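D-isomer specific 2-hydroxyacid dehydrogenase family protein (Aeromonas salmonicida subsp. salmonicida, PDB 3HG7) probably acts as an NAD-dependent oxidoreductase on a D-2-hydroxyacid or the matching 2-oxoacid, its precise substrate being unassigned. Local coordinates at residues A[93-96]-A[97-100]; A[149-152]-A[153-157]; A[51-55]-A[56-60]. The protein carries 1 engineered substitution. All coordinates share one frame; numbering follows the deposited sequence.

Interaction 1: residues A[93-96]-A[97-100]; sequences TNVR and GIFG
Val95 turns CG1 trans to its own backbone N (chi1 169°), and Ile98 tucks CG1 between its backbone N and carbonyl carbon (chi1 58°). These two rotations bring their methyl groups together. The segment links strand 91-93 of one parallel-sheet domain to helix 100-115. It is probably one of the two interdomain connections usual in D-2-hydroxyacid dehydrogenases. The contact is local, made round an irregular turn, and held by packing.

Val95 CG1 meets Ile98 CD1 at 3.3 Å, which is tight for two methyls. The same CG1 approaches the Phe99 ring obliquely, 3.4 Å from CZ. Both neighbours cross the valine side chain at about a right angle. Ile98 also covers one face of the ring, its CG1 lying over the centre, 3.7 Å above the plane. Val95 thus bears on both the ring and the branch that covers it. Helix 286-301 closes over this patch, with Val289 and Ile292 on Val95 and Asp288 on Ile98.

Gly97 makes the bend between the two halves. Its phi of 83° is in the left-handed region, a conformation glycine accepts easily. On the exposed side, Arg96 CB points mainly away from 97-100. Its guanidinium group bends back beside the turn, with Gly97 CA at the edge and near the plane, 4.0 Å from NH1. The other terminal nitrogen, NH2, has a long, weak ion pair with Asp307. A glycerol, probably from the crystallisation liquor, lies near Phe99. At the ring edge, in plane, Val95 O sits 3.6 Å from Phe99 CE1.

Interaction 2: residues A[149-152]-A[153-157]; sequences GSIG and QHIAH
Gln153 N donates to Gly149 O at 2.9 Å; the bond is nearly straight (N-H...O 168°) and comes in almost along the C=O direction. Three more bonds of the same i to i+4 kind follow. His154 N reaches Ser150 O from above the carbonyl plane. Ile155 N bonds Ile151 O at 3.2 Å. Ala156 N bonds Gly152 O at 2.9 Å, and Ala156 CB packs against that oxygen too, at 3.3 Å. Gln153 O accepts from both His157 N and His157 ND1, the imidazole nitrogen ND1 coming from above the carbonyl plane at 3.0 Å.

The Gln153 side chain runs out extended past Gly149 O. CG stands beside the backbone N (chi1 -75°), and this lays Gln153 CG 3.4 Å from Gly149 O. Its NE2 is hydrogen-bonded to Thr148 O. On another flank Ile151 and Ile155 lie side by side, with CG2 of the first 3.8 Å from CD1 of the second.

These are the first two turns or so of a Rossmann-type helix, with Gly149 as N-cap. Gly149 and Gly152 fit the GxGxxG pattern begun by Gly147, consistent with NAD binding at this helix end.

Further out, Ile155 packs on Leu143 and Ile145 of strand 142-146, and on Phe108 of helix 100-115. Ser104 of that helix holds His154 through ND1.

Interaction 3: residues A[51-55]-A[56-60]; sequences LMAEP and ARAKP
Ala58 CB is the hub of the packed side, where it meets the strand. Leu51 CD2 lies 3.7 Å from Ala58 CB, and Ala53 CB lies 4.1 Å from Ala58 CB. With chi1 at -179°, Leu51 swings CG opposite its backbone N and reaches Ala58. The helix start is held by backbone bonds. Ala58 N donates to Glu54 O at 3.1 Å, and Arg57 N adds a weak bond to the same oxygen. Lys59 N bonds Pro55 O at 2.9 Å. Glu54 is the N-cap, and Pro55 opens the first turn. The buried Glu54 carboxylate is held from outside, by Thr74, Ser12 and the backbone N of Gln13.

The other side is looser. Ala56 is exposed, and its CB points mainly away from the strand segment. Arg57 touches Glu54 O with CB, but the end of its chain leads away; Arg57 has two deposited conformers. Lys59 NZ turns to Asp83 and Val80 O.

The short helix belongs to a beta-alpha-beta unit, from strand 50-53 through helix 55-58 to strand 70-73. Strand 50-53 pairs with 6-11 on one edge and 70-73 on the other, and Ala58 also packs on Phe71.

In the fold
From the N terminus, interaction 3 comes first. It closes the turn from strand 50-53 of the five-stranded sheet into helix 55-58. Interaction 1 follows strand 91-93, the last strand of that sheet, and leads into helix 100-115. Interaction 2 lies at the start of helix 150-161, after strand 142-146 of the seven-stranded sheet. All three are local and in series; none nests in or crosses another. Interactions 1 and 2 touch: Phe99 CB packs 4.0 Å from Ile151 CD1. Interactions 1 and 3 are about 17 Å apart, centre to centre. Interactions 2 and 3 lie on opposite sides of the chain's centre, with the linker 93-100 between the two sheets.

Interaction 1: residues A[93-96]-A[97-100]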
loop_
_atom_site.group_PDB
_atom_site.type_symbol
_atom_site.label_atom_id
_atom_site.label_comp_id
_atom_site.label_asym_id
_atom_site.label_seq_id
_atom_site.Cartn_x
_atom_site.Cartn_y
_atom_site.Cartn_z
ATOM N N THR A 93 -11.181 -8.175 -9.561
ATOM C CA THR A 93 -10.790 -8.328 -8.151
ATOM C C THR A 93 -9.375 -7.822 -7.915
ATOM O O THR A 93 -8.524 -7.883 -8.799
ATOM C CB THR A 93 -10.862 -9.785 -7.686
ATOM O OG1 THR A 93 -10.054 -10.568 -8.551
ATOM C CG2 THR A 93 -12.315 -10.319 -7.728
ATOM N N ASN A 94 -9.116 -7.325 -6.717
ATOM C CA ASN A 94 -7.764 -6.912 -6.400
ATOM C C ASN A 94 -7.197 -7.856 -5.369
ATOM O O ASN A 94 -7.788 -8.920 -5.123
ATOM C CB ASN A 94 -7.752 -5.458 -5.953
ATOM C CG ASN A 94 -8.340 -5.266 -4.569
ATOM O OD1 ASN A 94 -9.176 -6.058 -4.115
ATOM N ND2 ASN A 94 -7.917 -4.198 -3.888
ATOM N N VAL A 95 -6.070 -7.468 -4.757
ATOM C CA VAL A 95 -5.392 -8.254 -3.749
ATOM C C VAL A 95 -5.608 -7.546 -2.405
ATOM O O VAL A 95 -5.319 -6.348 -2.272
ATOM C CB VAL A 95 -3.830 -8.405 -4.101
ATOM C CG1 VAL A 95 -3.085 -8.995 -2.930
ATOM C CG2 VAL A 95 -3.655 -9.305 -5.297
ATOM N N ARG A 96 -6.202 -8.249 -1.442
ATOM C CA ARG A 96 -6.330 -7.690 -0.100
ATOM C C ARG A 96 -6.014 -8.683 1.010
ATOM O O ARG A 96 -6.017 -9.886 0.791
ATOM C CB ARG A 96 -7.692 -7.018 0.084
ATOM C CG ARG A 96 -8.895 -7.939 0.031
ATOM C CD ARG A 96 -9.938 -7.376 0.981
ATOM N NE ARG A 96 -10.935 -8.351 1.438
ATOM C CZ ARG A 96 -10.712 -9.320 2.328
ATOM N NH1 ARG A 96 -9.506 -9.498 2.866
ATOM N NH2 ARG A 96 -11.711 -10.138 2.659
ATOM N N GLY A 97 -5.721 -8.172 2.213
ATOM C CA GLY A 97 -5.578 -9.038 3.365
ATOM C C GLY A 97 -4.229 -9.716 3.571
ATOM O O GLY A 97 -4.041 -10.430 4.569
ATOM N N ILE A 98 -3.273 -9.481 2.669
ATOM C CA ILE A 98 -2.002 -10.179 2.781
ATOM C C ILE A 98 -0.827 -9.238 3.098
ATOM O O ILE A 98 0.316 -9.662 3.015
ATOM C CB ILE A 98 -1.688 -10.999 1.509
ATOM C CG1 ILE A 98 -1.656 -10.091 0.264
ATOM C CG2 ILE A 98 -2.737 -12.155 1.338
ATOM C CD1 ILE A 98 -1.068 -10.724 -1.016
ATOM N N PHE A 99 -1.113 -7.977 3.442
ATOM C CA PHE A 99 -0.061 -6.964 3.543
ATOM C C PHE A 99 0.232 -6.514 4.958
ATOM O O PHE A 99 1.102 -5.679 5.132
ATOM C CB PHE A 99 -0.394 -5.736 2.701
ATOM C CG PHE A 99 -0.654 -6.056 1.260
ATOM C CD1 PHE A 99 -1.961 -6.075 0.771
ATOM C CD2 PHE A 99 0.400 -6.380 0.415
ATOM C CE1 PHE A 99 -2.202 -6.355 -0.552
ATOM C CE2 PHE A 99 0.160 -6.693 -0.931
ATOM C CZ PHE A 99 -1.161 -6.686 -1.396
ATOM N N GLY A 100 -0.490 -7.048 5.946
ATOM C CA GLY A 100 -0.263 -6.671 7.367
ATOM C C GLY A 100 1.185 -6.809 7.858
ATOM O O GLY A 100 1.826 -5.824 8.254
#

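Interaction 2: residues A[149-152]-A[153-157]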
loop_
_atom_site.group_PDB
_atom_site.type_symbol
_atom_site.label_atom_id
_atom_site.label_comp_id
_atom_site.label_asym_id
_atom_site.label_seq_id
_atom_site.Cartn_x
_atom_site.Cartn_y
_atom_site.Cartn_z
ATOM N N GLY A 149 -8.211 -1.460 9.003
ATOM C CA GLY A 149 -8.384 -2.732 8.326
ATOM C C GLY A 149 -7.300 -3.690 8.751
ATOM O O GLY A 149 -6.670 -3.496 9.787
ATOM N N SER A 150 -7.033 -4.701 7.930
ATOM C CA SER A 150 -6.045 -5.696 8.308
ATOM C C SER A 150 -4.643 -5.089 8.385
ATOM O O SER A 150 -3.820 -5.549 9.191
ATOM C CB SER A 150 -6.037 -6.876 7.353
ATOM O OG SER A 150 -5.541 -6.506 6.076
ATOM N N ILE A 151 -4.384 -4.069 7.562
ATOM C CA ILE A 151 -3.067 -3.405 7.588
ATOM C C ILE A 151 -2.916 -2.611 8.899
ATOM O O ILE A 151 -1.921 -2.778 9.632
ATOM C CB ILE A 151 -2.825 -2.499 6.371
ATOM C CG1 ILE A 151 -2.756 -3.340 5.082
ATOM C CG2 ILE A 151 -1.486 -1.754 6.506
ATOM C CD1 ILE A 151 -2.498 -2.538 3.816
ATOM N N GLY A 152 -3.900 -1.761 9.199
ATOM C CA GLY A 152 -3.885 -0.960 10.441
ATOM C C GLY A 152 -3.770 -1.824 11.674
ATOM O O GLY A 152 -2.981 -1.519 12.593
ATOM N N GLN A 153 -4.571 -2.892 11.706
ATOM C CA GLN A 153 -4.534 -3.844 12.817
ATOM C C GLN A 153 -3.164 -4.495 13.001
ATOM O O GLN A 153 -2.678 -4.603 14.119
ATOM C CB GLN A 153 -5.602 -4.923 12.671
ATOM C CG GLN A 153 -7.009 -4.462 12.986
ATOM C CD GLN A 153 -8.038 -5.428 12.443
ATOM O OE1 GLN A 153 -8.050 -6.610 12.809
ATOM N NE2 GLN A 153 -8.891 -4.946 11.536
ATOM N N HIS A 154 -2.520 -4.924 11.918
ATOM C CA HIS A 154 -1.221 -5.581 12.128
ATOM C C HIS A 154 -0.173 -4.607 12.703
ATOM O O HIS A 154 0.557 -4.952 13.657
ATOM C CB HIS A 154 -0.705 -6.303 10.884
ATOM C CG HIS A 154 0.275 -7.392 11.200
ATOM N ND1 HIS A 154 1.597 -7.137 11.502
ATOM C CD2 HIS A 154 0.123 -8.737 11.280
ATOM C CE1 HIS A 154 2.217 -8.278 11.748
ATOM N NE2 HIS A 154 1.344 -9.265 11.624
ATOM N N ILE A 155 -0.154 -3.385 12.169
ATOM C CA ILE A 155 0.777 -2.353 12.646
ATOM C C ILE A 155 0.451 -2.042 14.091
ATOM O O ILE A 155 1.343 -1.697 14.895
ATOM C CB ILE A 155 0.669 -1.059 11.801
ATOM C CG1 ILE A 155 1.054 -1.327 10.329
ATOM C CG2 ILE A 155 1.579 0.037 12.335
ATOM C CD1 ILE A 155 0.545 -0.271 9.417
ATOM N N ALA A 156 -0.830 -2.147 14.429
ATOM C CA ALA A 156 -1.283 -1.963 15.815
ATOM C C ALA A 156 -0.708 -3.013 16.765
ATOM O O ALA A 156 -0.125 -2.661 17.821
ATOM C CB ALA A 156 -2.797 -1.944 15.868
ATOM N N HIS A 157 -0.844 -4.291 16.412
ATOM C CA HIS A 157 -0.279 -5.357 17.255
ATOM C C HIS A 157 1.229 -5.204 17.440
ATOM O O HIS A 157 1.760 -5.473 18.526
ATOM C CB HIS A 157 -0.607 -6.740 16.700
ATOM C CG HIS A 157 -2.028 -7.159 16.943
ATOM N ND1 HIS A 157 -3.037 -6.939 16.029
ATOM C CD2 HIS A 157 -2.616 -7.732 18.022
ATOM C CE1 HIS A 157 -4.179 -7.396 16.517
ATOM N NE2 HIS A 157 -3.950 -7.878 17.726
#

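Interaction 3: residues A[51-55]-A[56-60]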
loop_
_atom_site.group_PDB
_atom_site.type_symbol
_atom_site.label_atom_id
_atom_site.label_comp_id
_atom_site.label_asym_id
_atom_site.label_seq_id
_atom_site.Cartn_x
_atom_site.Cartn_y
_atom_site.Cartn_z
ATOM N N LEU A 51 -7.950 -13.118 -16.694
ATOM C CA LEU A 51 -6.659 -12.433 -16.817
ATOM C C LEU A 51 -6.047 -12.238 -15.411
ATOM O O LEU A 51 -6.755 -11.866 -14.458
ATOM C CB LEU A 51 -6.894 -11.070 -17.468
ATOM C CG LEU A 51 -5.657 -10.197 -17.705
ATOM C CD1 LEU A 51 -4.792 -10.801 -18.811
ATOM C CD2 LEU A 51 -6.106 -8.783 -18.071
ATOM N N MET A 52 -4.746 -12.491 -15.267
ATOM C CA MET A 52 -4.051 -12.064 -14.031
ATOM C C MET A 52 -2.889 -11.166 -14.452
ATOM O O MET A 52 -2.047 -11.600 -15.248
ATOM C CB MET A 52 -3.526 -13.252 -13.236
ATOM C CG MET A 52 -2.756 -12.811 -11.941
ATOM S SD MET A 52 -2.964 -13.772 -10.393
ATOM C CE MET A 52 -2.290 -15.300 -10.993
ATOM N N ALA A 53 -2.872 -9.936 -13.951
ATOM C CA ALA A 53 -1.977 -8.893 -14.503
ATOM C C ALA A 53 -1.839 -7.744 -13.556
ATOM O O ALA A 53 -2.644 -7.584 -12.638
ATOM C CB ALA A 53 -2.548 -8.350 -15.816
ATOM N N GLU A 54 -0.808 -6.925 -13.785
ATOM C CA GLU A 54 -0.756 -5.623 -13.124
ATOM C C GLU A 54 -1.708 -4.762 -13.922
ATOM O O GLU A 54 -1.755 -4.873 -15.162
ATOM C CB GLU A 54 0.668 -5.043 -13.150
ATOM C CG GLU A 54 1.550 -5.603 -12.062
ATOM C CD GLU A 54 2.177 -6.923 -12.455
ATOM O OE1 GLU A 54 3.024 -6.910 -13.371
ATOM O OE2 GLU A 54 1.900 -7.952 -11.795
ATOM N N PRO A 55 -2.513 -3.926 -13.232
ATOM C CA PRO A 55 -3.432 -3.007 -13.936
ATOM C C PRO A 55 -2.812 -2.210 -15.070
ATOM O O PRO A 55 -3.394 -2.175 -16.155
ATOM C CB PRO A 55 -3.877 -2.069 -12.827
ATOM C CG PRO A 55 -3.914 -2.963 -11.639
ATOM C CD PRO A 55 -2.674 -3.819 -11.776
ATOM N N ALA A 56 -1.644 -1.592 -14.844
ATOM C CA ALA A 56 -0.999 -0.809 -15.925
ATOM C C ALA A 56 -0.647 -1.651 -17.146
ATOM O O ALA A 56 -0.597 -1.147 -18.247
ATOM C CB ALA A 56 0.219 -0.077 -15.419
ATOM N N ARG A 57 -0.373 -2.931 -16.964
ATOM C CA ARG A 57 -0.106 -3.730 -18.140
ATOM C C ARG A 57 -1.326 -4.150 -18.908
ATOM O O ARG A 57 -1.285 -4.234 -20.144
ATOM C CB ARG A 57 0.798 -4.895 -17.840
ATOM C CG ARG A 57 2.200 -4.417 -18.040
ATOM C CD ARG A 57 3.166 -5.453 -17.814
ATOM N NE ARG A 57 3.153 -6.446 -18.873
ATOM C CZ ARG A 57 3.928 -7.506 -18.787
ATOM N NH1 ARG A 57 4.715 -7.575 -17.724
ATOM N NH2 ARG A 57 3.905 -8.462 -19.690
ATOM N N ALA A 58 -2.401 -4.385 -18.202
ATOM C CA ALA A 58 -3.649 -4.783 -18.865
ATOM C C ALA A 58 -4.331 -3.617 -19.562
ATOM O O ALA A 58 -4.943 -3.793 -20.615
ATOM C CB ALA A 58 -4.576 -5.394 -17.839
ATOM N N LYS A 59 -4.252 -2.433 -18.959
ATOM C CA LYS A 59 -5.036 -1.270 -19.407
ATOM C C LYS A 59 -5.037 -0.957 -20.912
ATOM O O LYS A 59 -6.127 -0.752 -21.472
ATOM C CB LYS A 59 -4.730 -0.004 -18.573
ATOM C CG LYS A 59 -5.636 1.193 -18.931
ATOM C CD LYS A 59 -5.386 2.428 -18.059
ATOM C CE LYS A 59 -6.512 3.442 -18.241
ATOM N NZ LYS A 59 -6.491 4.489 -17.154
ATOM N N PRO A 60 -3.846 -0.936 -21.573
ATOM C CA PRO A 60 -3.789 -0.700 -23.028
ATOM C C PRO A 60 -4.324 -1.856 -23.884
ATOM O O PRO A 60 -4.539 -1.684 -25.082
ATOM C CB PRO A 60 -2.285 -0.525 -23.305
ATOM C CG PRO A 60 -1.593 -1.113 -22.120
ATOM C CD PRO A 60 -2.499 -0.856 -20.976
#